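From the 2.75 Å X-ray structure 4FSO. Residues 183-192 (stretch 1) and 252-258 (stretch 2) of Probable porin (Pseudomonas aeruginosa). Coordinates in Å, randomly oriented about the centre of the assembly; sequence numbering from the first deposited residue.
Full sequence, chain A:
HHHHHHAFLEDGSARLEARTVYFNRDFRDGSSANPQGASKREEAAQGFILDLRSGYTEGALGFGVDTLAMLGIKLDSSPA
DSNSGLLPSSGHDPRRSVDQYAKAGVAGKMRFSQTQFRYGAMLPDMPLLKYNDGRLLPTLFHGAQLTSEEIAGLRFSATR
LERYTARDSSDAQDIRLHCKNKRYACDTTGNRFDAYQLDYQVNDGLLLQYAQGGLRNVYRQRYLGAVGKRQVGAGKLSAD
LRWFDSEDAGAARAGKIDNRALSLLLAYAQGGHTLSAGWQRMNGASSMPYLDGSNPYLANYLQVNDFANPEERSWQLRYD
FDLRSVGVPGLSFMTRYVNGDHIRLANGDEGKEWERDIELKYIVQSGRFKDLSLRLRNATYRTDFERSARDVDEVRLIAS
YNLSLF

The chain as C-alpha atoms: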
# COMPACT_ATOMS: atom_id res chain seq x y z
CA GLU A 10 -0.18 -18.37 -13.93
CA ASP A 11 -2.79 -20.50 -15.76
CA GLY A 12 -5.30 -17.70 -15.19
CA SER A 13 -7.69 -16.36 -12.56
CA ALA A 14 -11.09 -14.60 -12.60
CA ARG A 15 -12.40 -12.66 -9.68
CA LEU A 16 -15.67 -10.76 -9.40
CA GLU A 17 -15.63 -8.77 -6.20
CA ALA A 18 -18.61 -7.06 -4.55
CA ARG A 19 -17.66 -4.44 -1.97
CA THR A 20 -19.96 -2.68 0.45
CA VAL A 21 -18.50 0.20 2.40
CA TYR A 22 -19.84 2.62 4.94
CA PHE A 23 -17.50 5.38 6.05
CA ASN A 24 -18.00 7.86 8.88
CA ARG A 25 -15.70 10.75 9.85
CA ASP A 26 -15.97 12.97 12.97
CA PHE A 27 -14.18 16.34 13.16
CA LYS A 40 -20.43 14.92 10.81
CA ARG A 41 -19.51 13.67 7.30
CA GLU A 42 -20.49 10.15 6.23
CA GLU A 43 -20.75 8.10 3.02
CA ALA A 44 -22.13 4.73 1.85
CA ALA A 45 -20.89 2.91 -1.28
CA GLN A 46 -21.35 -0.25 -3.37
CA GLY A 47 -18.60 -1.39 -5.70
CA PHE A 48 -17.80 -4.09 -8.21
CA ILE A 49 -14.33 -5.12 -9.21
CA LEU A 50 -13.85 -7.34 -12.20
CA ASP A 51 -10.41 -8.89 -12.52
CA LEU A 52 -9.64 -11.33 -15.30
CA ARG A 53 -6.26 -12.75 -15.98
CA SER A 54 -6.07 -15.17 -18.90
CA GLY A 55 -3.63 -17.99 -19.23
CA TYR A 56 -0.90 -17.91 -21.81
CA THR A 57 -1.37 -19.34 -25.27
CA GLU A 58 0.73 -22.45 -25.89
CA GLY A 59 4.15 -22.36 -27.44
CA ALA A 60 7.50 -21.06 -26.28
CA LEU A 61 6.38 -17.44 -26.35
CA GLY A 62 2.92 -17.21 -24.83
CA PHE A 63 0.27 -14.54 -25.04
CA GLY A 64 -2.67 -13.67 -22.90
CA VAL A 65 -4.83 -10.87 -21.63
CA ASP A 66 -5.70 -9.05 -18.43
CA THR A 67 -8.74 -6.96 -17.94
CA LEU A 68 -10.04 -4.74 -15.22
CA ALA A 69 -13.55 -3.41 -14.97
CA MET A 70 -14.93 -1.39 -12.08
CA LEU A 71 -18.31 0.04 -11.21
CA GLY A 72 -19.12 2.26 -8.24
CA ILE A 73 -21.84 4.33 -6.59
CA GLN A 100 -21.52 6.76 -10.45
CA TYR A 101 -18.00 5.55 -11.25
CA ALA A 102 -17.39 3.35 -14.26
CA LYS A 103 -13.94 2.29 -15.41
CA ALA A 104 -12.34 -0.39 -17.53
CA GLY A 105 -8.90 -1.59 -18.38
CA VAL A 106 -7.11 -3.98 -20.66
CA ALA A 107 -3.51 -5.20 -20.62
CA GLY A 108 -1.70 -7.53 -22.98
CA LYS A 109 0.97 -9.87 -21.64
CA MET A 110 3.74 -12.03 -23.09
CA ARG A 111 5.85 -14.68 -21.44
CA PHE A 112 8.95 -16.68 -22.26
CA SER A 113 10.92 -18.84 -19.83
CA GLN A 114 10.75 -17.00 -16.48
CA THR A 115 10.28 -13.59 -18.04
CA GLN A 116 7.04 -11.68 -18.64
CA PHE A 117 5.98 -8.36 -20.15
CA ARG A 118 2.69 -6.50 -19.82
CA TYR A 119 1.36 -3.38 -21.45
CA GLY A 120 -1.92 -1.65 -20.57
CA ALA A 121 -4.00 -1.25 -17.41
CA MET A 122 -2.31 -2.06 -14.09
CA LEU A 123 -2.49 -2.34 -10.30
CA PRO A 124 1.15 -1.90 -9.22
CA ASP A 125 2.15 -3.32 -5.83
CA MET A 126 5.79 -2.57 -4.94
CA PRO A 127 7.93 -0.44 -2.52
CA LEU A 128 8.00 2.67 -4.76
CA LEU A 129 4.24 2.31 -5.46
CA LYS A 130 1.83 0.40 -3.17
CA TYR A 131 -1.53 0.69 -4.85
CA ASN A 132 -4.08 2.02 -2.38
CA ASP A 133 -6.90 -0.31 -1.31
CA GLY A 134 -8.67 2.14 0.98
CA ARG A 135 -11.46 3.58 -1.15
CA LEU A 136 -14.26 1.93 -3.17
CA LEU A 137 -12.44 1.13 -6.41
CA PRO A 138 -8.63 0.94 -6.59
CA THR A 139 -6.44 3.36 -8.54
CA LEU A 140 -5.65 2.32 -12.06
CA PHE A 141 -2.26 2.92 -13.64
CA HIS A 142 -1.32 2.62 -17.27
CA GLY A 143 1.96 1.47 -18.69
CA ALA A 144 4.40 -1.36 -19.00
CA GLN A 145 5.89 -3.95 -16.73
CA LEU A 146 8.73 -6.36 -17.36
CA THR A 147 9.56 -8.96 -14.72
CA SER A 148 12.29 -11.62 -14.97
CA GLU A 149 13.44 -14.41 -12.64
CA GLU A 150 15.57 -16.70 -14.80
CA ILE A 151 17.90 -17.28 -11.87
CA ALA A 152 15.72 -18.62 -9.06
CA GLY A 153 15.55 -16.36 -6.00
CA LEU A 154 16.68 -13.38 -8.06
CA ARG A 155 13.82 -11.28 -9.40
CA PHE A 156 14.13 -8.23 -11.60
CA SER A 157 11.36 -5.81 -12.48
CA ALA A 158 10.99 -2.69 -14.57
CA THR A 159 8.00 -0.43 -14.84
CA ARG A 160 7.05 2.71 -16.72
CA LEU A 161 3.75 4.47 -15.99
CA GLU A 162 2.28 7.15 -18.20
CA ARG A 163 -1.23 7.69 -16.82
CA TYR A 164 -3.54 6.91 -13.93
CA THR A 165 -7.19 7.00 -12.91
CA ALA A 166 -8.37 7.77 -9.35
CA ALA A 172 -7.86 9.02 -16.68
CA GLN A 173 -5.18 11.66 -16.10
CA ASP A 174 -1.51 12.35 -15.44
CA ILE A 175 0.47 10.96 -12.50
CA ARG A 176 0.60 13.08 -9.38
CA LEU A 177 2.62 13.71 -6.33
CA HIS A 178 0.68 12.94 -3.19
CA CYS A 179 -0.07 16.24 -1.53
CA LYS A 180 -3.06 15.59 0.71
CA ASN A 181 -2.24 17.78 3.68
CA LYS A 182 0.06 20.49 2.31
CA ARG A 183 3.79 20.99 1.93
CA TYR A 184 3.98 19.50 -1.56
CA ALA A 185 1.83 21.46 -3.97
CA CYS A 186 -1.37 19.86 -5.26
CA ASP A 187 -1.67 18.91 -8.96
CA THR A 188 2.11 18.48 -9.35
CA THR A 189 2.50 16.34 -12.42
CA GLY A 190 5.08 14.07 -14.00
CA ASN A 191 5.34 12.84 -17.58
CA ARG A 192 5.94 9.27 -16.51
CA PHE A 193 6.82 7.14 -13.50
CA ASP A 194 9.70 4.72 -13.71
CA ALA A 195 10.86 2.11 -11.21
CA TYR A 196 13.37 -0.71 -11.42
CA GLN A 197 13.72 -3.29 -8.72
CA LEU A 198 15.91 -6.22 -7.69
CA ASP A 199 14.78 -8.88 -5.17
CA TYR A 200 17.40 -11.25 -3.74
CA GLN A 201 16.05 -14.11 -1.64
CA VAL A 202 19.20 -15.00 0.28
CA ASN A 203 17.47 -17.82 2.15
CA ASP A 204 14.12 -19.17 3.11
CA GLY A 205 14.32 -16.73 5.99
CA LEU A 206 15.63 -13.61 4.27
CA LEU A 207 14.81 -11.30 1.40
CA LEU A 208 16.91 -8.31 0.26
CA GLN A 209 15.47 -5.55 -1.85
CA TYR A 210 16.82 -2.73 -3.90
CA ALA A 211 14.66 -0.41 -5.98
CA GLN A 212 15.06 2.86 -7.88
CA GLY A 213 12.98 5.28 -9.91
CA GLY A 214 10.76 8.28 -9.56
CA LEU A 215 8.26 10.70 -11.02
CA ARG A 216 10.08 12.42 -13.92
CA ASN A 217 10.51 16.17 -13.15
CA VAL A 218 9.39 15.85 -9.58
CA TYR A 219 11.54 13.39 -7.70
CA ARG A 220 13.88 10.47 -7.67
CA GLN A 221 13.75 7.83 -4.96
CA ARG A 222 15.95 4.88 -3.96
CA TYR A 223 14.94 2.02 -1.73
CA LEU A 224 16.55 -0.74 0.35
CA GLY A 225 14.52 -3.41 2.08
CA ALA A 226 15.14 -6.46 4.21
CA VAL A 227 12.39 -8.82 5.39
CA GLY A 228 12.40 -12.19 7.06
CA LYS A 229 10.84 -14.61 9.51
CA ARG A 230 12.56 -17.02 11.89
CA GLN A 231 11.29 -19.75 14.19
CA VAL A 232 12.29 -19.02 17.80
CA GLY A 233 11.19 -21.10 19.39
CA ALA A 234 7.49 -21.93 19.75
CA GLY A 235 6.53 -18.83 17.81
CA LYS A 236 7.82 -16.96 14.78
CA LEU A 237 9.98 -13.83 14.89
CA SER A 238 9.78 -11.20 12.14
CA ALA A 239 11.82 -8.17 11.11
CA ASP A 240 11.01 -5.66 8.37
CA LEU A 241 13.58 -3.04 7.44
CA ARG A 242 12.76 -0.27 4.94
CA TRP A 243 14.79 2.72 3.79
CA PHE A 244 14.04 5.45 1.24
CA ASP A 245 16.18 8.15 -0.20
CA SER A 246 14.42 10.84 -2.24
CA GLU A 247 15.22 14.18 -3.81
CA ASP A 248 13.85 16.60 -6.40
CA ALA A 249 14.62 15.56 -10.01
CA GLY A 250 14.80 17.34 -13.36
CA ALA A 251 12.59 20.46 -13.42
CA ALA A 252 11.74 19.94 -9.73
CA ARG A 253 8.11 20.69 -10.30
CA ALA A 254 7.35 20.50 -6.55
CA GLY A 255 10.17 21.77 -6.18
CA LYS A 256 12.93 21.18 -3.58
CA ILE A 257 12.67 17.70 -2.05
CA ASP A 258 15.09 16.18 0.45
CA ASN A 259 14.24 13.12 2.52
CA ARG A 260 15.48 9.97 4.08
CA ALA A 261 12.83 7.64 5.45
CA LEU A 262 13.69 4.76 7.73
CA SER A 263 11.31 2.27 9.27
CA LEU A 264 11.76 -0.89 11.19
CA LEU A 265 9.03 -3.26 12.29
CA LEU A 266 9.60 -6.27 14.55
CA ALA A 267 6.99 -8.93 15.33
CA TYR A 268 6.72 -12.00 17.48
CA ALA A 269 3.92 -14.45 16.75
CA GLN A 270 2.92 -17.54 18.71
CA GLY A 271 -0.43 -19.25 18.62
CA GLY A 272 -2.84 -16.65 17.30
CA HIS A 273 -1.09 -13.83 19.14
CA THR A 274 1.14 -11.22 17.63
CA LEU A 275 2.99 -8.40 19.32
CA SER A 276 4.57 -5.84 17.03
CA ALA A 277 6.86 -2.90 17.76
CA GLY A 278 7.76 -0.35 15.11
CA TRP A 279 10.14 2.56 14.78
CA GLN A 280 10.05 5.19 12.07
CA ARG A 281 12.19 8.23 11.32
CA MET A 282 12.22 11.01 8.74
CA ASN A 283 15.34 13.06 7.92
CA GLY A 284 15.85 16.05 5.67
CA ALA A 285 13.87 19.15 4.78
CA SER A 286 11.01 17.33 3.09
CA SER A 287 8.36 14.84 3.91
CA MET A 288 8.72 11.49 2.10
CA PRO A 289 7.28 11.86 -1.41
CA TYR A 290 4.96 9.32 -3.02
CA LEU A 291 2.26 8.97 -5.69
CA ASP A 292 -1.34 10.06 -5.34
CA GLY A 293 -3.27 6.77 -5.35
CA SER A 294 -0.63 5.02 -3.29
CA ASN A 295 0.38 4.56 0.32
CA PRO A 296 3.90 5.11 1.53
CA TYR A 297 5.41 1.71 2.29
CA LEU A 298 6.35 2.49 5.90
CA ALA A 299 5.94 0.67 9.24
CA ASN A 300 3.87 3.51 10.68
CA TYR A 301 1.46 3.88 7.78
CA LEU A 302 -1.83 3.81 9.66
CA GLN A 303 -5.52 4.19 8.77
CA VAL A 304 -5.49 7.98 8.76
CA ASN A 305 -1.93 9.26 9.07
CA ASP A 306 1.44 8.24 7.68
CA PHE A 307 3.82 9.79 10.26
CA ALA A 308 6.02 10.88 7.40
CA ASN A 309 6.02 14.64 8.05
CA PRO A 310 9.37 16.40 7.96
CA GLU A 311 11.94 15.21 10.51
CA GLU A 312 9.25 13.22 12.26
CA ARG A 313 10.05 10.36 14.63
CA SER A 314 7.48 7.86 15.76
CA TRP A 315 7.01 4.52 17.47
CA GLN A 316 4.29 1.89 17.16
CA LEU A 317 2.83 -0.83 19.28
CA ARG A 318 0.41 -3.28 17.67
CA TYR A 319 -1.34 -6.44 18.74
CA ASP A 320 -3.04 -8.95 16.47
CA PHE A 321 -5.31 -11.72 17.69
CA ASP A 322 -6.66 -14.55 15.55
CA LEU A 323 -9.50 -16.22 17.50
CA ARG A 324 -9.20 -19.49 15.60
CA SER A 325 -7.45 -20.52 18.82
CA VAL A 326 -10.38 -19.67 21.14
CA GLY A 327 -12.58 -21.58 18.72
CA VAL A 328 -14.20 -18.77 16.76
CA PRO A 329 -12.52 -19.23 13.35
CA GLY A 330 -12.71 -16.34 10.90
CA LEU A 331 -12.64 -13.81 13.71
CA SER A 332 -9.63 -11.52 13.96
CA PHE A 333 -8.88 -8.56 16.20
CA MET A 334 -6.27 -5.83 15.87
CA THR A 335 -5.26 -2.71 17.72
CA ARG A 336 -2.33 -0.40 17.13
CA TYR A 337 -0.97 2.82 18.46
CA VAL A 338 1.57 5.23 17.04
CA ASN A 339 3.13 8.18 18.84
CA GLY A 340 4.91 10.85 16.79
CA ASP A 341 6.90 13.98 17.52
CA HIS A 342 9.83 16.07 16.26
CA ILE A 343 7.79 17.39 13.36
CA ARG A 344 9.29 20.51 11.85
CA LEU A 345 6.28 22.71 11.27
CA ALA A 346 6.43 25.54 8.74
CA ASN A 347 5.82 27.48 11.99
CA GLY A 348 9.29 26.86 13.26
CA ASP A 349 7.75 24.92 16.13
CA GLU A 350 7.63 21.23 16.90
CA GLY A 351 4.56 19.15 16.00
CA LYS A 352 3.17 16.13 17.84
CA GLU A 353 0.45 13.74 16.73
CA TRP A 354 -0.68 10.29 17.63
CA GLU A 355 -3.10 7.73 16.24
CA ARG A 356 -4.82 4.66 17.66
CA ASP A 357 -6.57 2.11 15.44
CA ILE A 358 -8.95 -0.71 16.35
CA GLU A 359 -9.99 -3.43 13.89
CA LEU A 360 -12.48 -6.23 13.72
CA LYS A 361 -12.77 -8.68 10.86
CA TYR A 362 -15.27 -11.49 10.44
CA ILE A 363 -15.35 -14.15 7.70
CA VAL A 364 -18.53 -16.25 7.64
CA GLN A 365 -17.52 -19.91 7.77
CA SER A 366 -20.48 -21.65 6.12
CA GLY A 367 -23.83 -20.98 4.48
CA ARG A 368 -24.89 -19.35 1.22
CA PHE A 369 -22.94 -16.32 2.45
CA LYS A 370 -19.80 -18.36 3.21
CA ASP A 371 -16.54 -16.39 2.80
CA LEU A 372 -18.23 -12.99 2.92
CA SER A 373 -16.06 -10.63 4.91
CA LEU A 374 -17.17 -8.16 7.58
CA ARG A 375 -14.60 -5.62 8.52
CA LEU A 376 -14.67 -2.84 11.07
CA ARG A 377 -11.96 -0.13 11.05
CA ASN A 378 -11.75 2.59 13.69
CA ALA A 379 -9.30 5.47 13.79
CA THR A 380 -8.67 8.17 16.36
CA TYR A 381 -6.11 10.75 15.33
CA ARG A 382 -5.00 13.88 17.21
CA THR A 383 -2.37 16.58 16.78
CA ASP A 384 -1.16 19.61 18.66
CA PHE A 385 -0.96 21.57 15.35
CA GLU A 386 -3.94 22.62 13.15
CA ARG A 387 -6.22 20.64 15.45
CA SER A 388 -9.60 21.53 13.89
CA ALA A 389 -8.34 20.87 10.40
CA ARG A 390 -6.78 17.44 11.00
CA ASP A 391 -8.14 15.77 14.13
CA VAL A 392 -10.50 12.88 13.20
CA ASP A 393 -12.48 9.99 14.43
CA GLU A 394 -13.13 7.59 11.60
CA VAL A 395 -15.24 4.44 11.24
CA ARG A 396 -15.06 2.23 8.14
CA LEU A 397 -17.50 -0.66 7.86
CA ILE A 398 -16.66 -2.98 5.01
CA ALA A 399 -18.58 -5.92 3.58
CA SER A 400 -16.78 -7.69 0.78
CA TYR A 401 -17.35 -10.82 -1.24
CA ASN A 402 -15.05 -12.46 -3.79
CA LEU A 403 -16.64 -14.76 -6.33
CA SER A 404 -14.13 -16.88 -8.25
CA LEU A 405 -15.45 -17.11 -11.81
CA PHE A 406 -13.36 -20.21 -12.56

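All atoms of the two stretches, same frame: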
# COMPACT_ATOMS: atom_id res chain seq x y z
N ARG A 183 2.38 21.15 2.24
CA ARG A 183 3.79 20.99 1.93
C ARG A 183 3.89 20.94 0.42
O ARG A 183 3.87 21.98 -0.25
N TYR A 184 3.97 19.72 -0.12
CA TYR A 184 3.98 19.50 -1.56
C TYR A 184 2.75 20.06 -2.22
O TYR A 184 1.62 19.82 -1.77
CB TYR A 184 4.04 18.01 -1.86
CG TYR A 184 5.30 17.36 -1.37
CD1 TYR A 184 6.48 18.09 -1.24
CD2 TYR A 184 5.31 16.02 -1.04
CE1 TYR A 184 7.65 17.48 -0.78
CE2 TYR A 184 6.45 15.40 -0.60
CZ TYR A 184 7.62 16.12 -0.46
OH TYR A 184 8.75 15.47 -0.01
N ALA A 185 2.95 20.82 -3.30
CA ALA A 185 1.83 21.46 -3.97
C ALA A 185 0.91 20.44 -4.67
O ALA A 185 1.36 19.42 -5.20
CB ALA A 185 2.31 22.56 -4.93
N CYS A 186 -0.39 20.73 -4.64
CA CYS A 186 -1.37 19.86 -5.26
C CYS A 186 -1.30 19.99 -6.77
O CYS A 186 -0.89 21.04 -7.27
CB CYS A 186 -2.77 20.17 -4.71
SG CYS A 186 -3.06 19.40 -3.10
N ASP A 187 -1.65 18.92 -7.49
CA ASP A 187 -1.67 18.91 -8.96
C ASP A 187 -0.24 19.06 -9.54
O ASP A 187 -0.04 19.69 -10.58
CB ASP A 187 -2.62 20.01 -9.49
CG ASP A 187 -3.19 19.70 -10.86
OD1 ASP A 187 -2.47 19.13 -11.71
OD2 ASP A 187 -4.37 20.05 -11.11
N THR A 188 0.74 18.50 -8.85
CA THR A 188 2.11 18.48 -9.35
C THR A 188 2.24 17.25 -10.21
O THR A 188 2.00 16.14 -9.74
CB THR A 188 3.12 18.30 -8.22
OG1 THR A 188 2.84 19.23 -7.17
CG2 THR A 188 4.55 18.48 -8.76
N THR A 189 2.64 17.42 -11.46
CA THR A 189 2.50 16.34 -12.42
C THR A 189 3.83 15.85 -12.96
O THR A 189 4.77 16.62 -13.05
CB THR A 189 1.52 16.75 -13.56
OG1 THR A 189 0.26 16.08 -13.37
CG2 THR A 189 2.09 16.46 -14.97
N GLY A 190 3.91 14.57 -13.30
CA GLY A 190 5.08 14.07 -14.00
C GLY A 190 4.71 13.39 -15.30
O GLY A 190 3.64 12.82 -15.42
N ASN A 191 5.61 13.44 -16.27
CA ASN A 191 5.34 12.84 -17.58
C ASN A 191 5.14 11.33 -17.48
O ASN A 191 4.24 10.76 -18.10
N ARG A 192 5.99 10.70 -16.69
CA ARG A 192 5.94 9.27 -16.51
C ARG A 192 6.48 8.90 -15.13
O ARG A 192 7.08 9.73 -14.45
CB ARG A 192 6.75 8.59 -17.61
CG ARG A 192 8.24 8.64 -17.41
CD ARG A 192 8.93 9.09 -18.67
NE ARG A 192 10.35 8.77 -18.65
CZ ARG A 192 11.23 9.28 -19.50
NH1 ARG A 192 10.83 10.16 -20.41
NH2 ARG A 192 12.51 8.93 -19.43
N ALA A 252 12.09 19.79 -11.14
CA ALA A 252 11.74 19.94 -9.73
C ALA A 252 10.43 20.67 -9.61
O ALA A 252 10.35 21.78 -9.08
CB ALA A 252 12.84 20.67 -8.95
N ARG A 253 9.39 20.04 -10.14
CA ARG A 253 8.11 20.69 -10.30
C ARG A 253 7.39 20.87 -8.96
O ARG A 253 6.28 21.39 -8.92
CB ARG A 253 7.26 19.88 -11.28
CG ARG A 253 6.29 20.69 -12.12
CD ARG A 253 5.75 19.84 -13.26
NE ARG A 253 6.74 19.66 -14.31
CZ ARG A 253 6.73 18.67 -15.20
NH1 ARG A 253 5.78 17.74 -15.18
NH2 ARG A 253 7.69 18.62 -16.12
N ALA A 254 8.03 20.46 -7.86
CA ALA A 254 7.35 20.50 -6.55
C ALA A 254 7.88 21.27 -5.31
O ALA A 254 7.19 21.23 -4.30
CB ALA A 254 6.93 19.09 -6.12
N GLY A 255 9.04 21.93 -5.30
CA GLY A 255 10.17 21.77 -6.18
C GLY A 255 11.27 21.07 -5.40
O GLY A 255 11.53 19.90 -5.65
N LYS A 256 11.89 21.77 -4.45
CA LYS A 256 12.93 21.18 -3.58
C LYS A 256 12.46 20.07 -2.64
O LYS A 256 11.60 20.27 -1.79
CB LYS A 256 13.62 22.26 -2.73
CG LYS A 256 14.76 21.74 -1.89
N ILE A 257 13.06 18.89 -2.80
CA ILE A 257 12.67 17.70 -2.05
C ILE A 257 13.92 17.01 -1.51
O ILE A 257 14.85 16.74 -2.25
CB ILE A 257 11.80 16.71 -2.90
CG1 ILE A 257 10.42 17.30 -3.17
CG2 ILE A 257 11.63 15.34 -2.20
CD1 ILE A 257 9.60 16.51 -4.16
N ASP A 258 13.93 16.75 -0.21
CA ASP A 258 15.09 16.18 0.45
C ASP A 258 14.65 15.33 1.66
O ASP A 258 14.23 15.85 2.71
CB ASP A 258 16.03 17.32 0.87
CG ASP A 258 17.12 16.87 1.84
OD1 ASP A 258 17.73 15.80 1.59
OD2 ASP A 258 17.36 17.58 2.86

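The two stretches meet in a small, largely apolar loop-to-loop contact, burying 352 Å² in all, in which Y184 and T188 pack against A254, I257 and the R253 backbone while a single weak hydrogen bond from the R253 guanidinium ties down one end.

Two segments of loop that are distant in sequence are brought side by side, and their backbones come nearest at Y184 and A254, whose CA atoms lie 6.1 Å apart. The CA-to-CB bond of Y184 points sideways to the other stretch, yet the far end of the ring comes nearer to the second stretch, with chi1 in the m well. Its CE1 lies 3.7 Å from CG1 of I257, and its OH is 3.6 Å from I257 CG2, so the outer part of the ring lies against the branched aliphatic side chain. I257, in the m and t wells for chi1 and chi2, directs its CB toward the first stretch. Both residues are buried, as suits a pair joined by carbon contacts; the phenolic OH, which could be costly to bury unpaired, is hydrogen-bonded elsewhere in the structure.

T188 forms the next part of the interface. Its CB points toward the second stretch, and the closest contacts come from its methyl: T188 CG2 sits 3.6 Å from A254 CB. The distance from T188 CG2 to the carbonyl oxygen R253 O is 3.4 Å, and T188 CG2 also lies 4.0 Å from R253 CB. T188 OG1 donates a very short hydrogen bond of 2.5 Å to A185 O, which links the two ends of the turn from A185 to T188, and T188 OG1 is also 4.2 Å from A254 CB. A254, whose CB points toward the first stretch, has a small side chain that fits against T188 CG2 where the backbones are nearest. The peptide bond that follows it, leading into G255, is cis.

The polar link is made by R253. Its CB points toward the first stretch, and the long side chain, with chi2 t and chi3 m, reaches along it to place NH1 2.6 Å from T189 O. The oxygen lies at the edge of the guanidinium, near its plane, where an arginine N-H can reach it, but the N-H...O angle of 129° is far from linear and the bond is weak despite its short distance. NH1 also lies 3.9 Å from T189 CG2 and 3.9 Å from G190 CA, so the exposed arginine adds packing to its hydrogen bond.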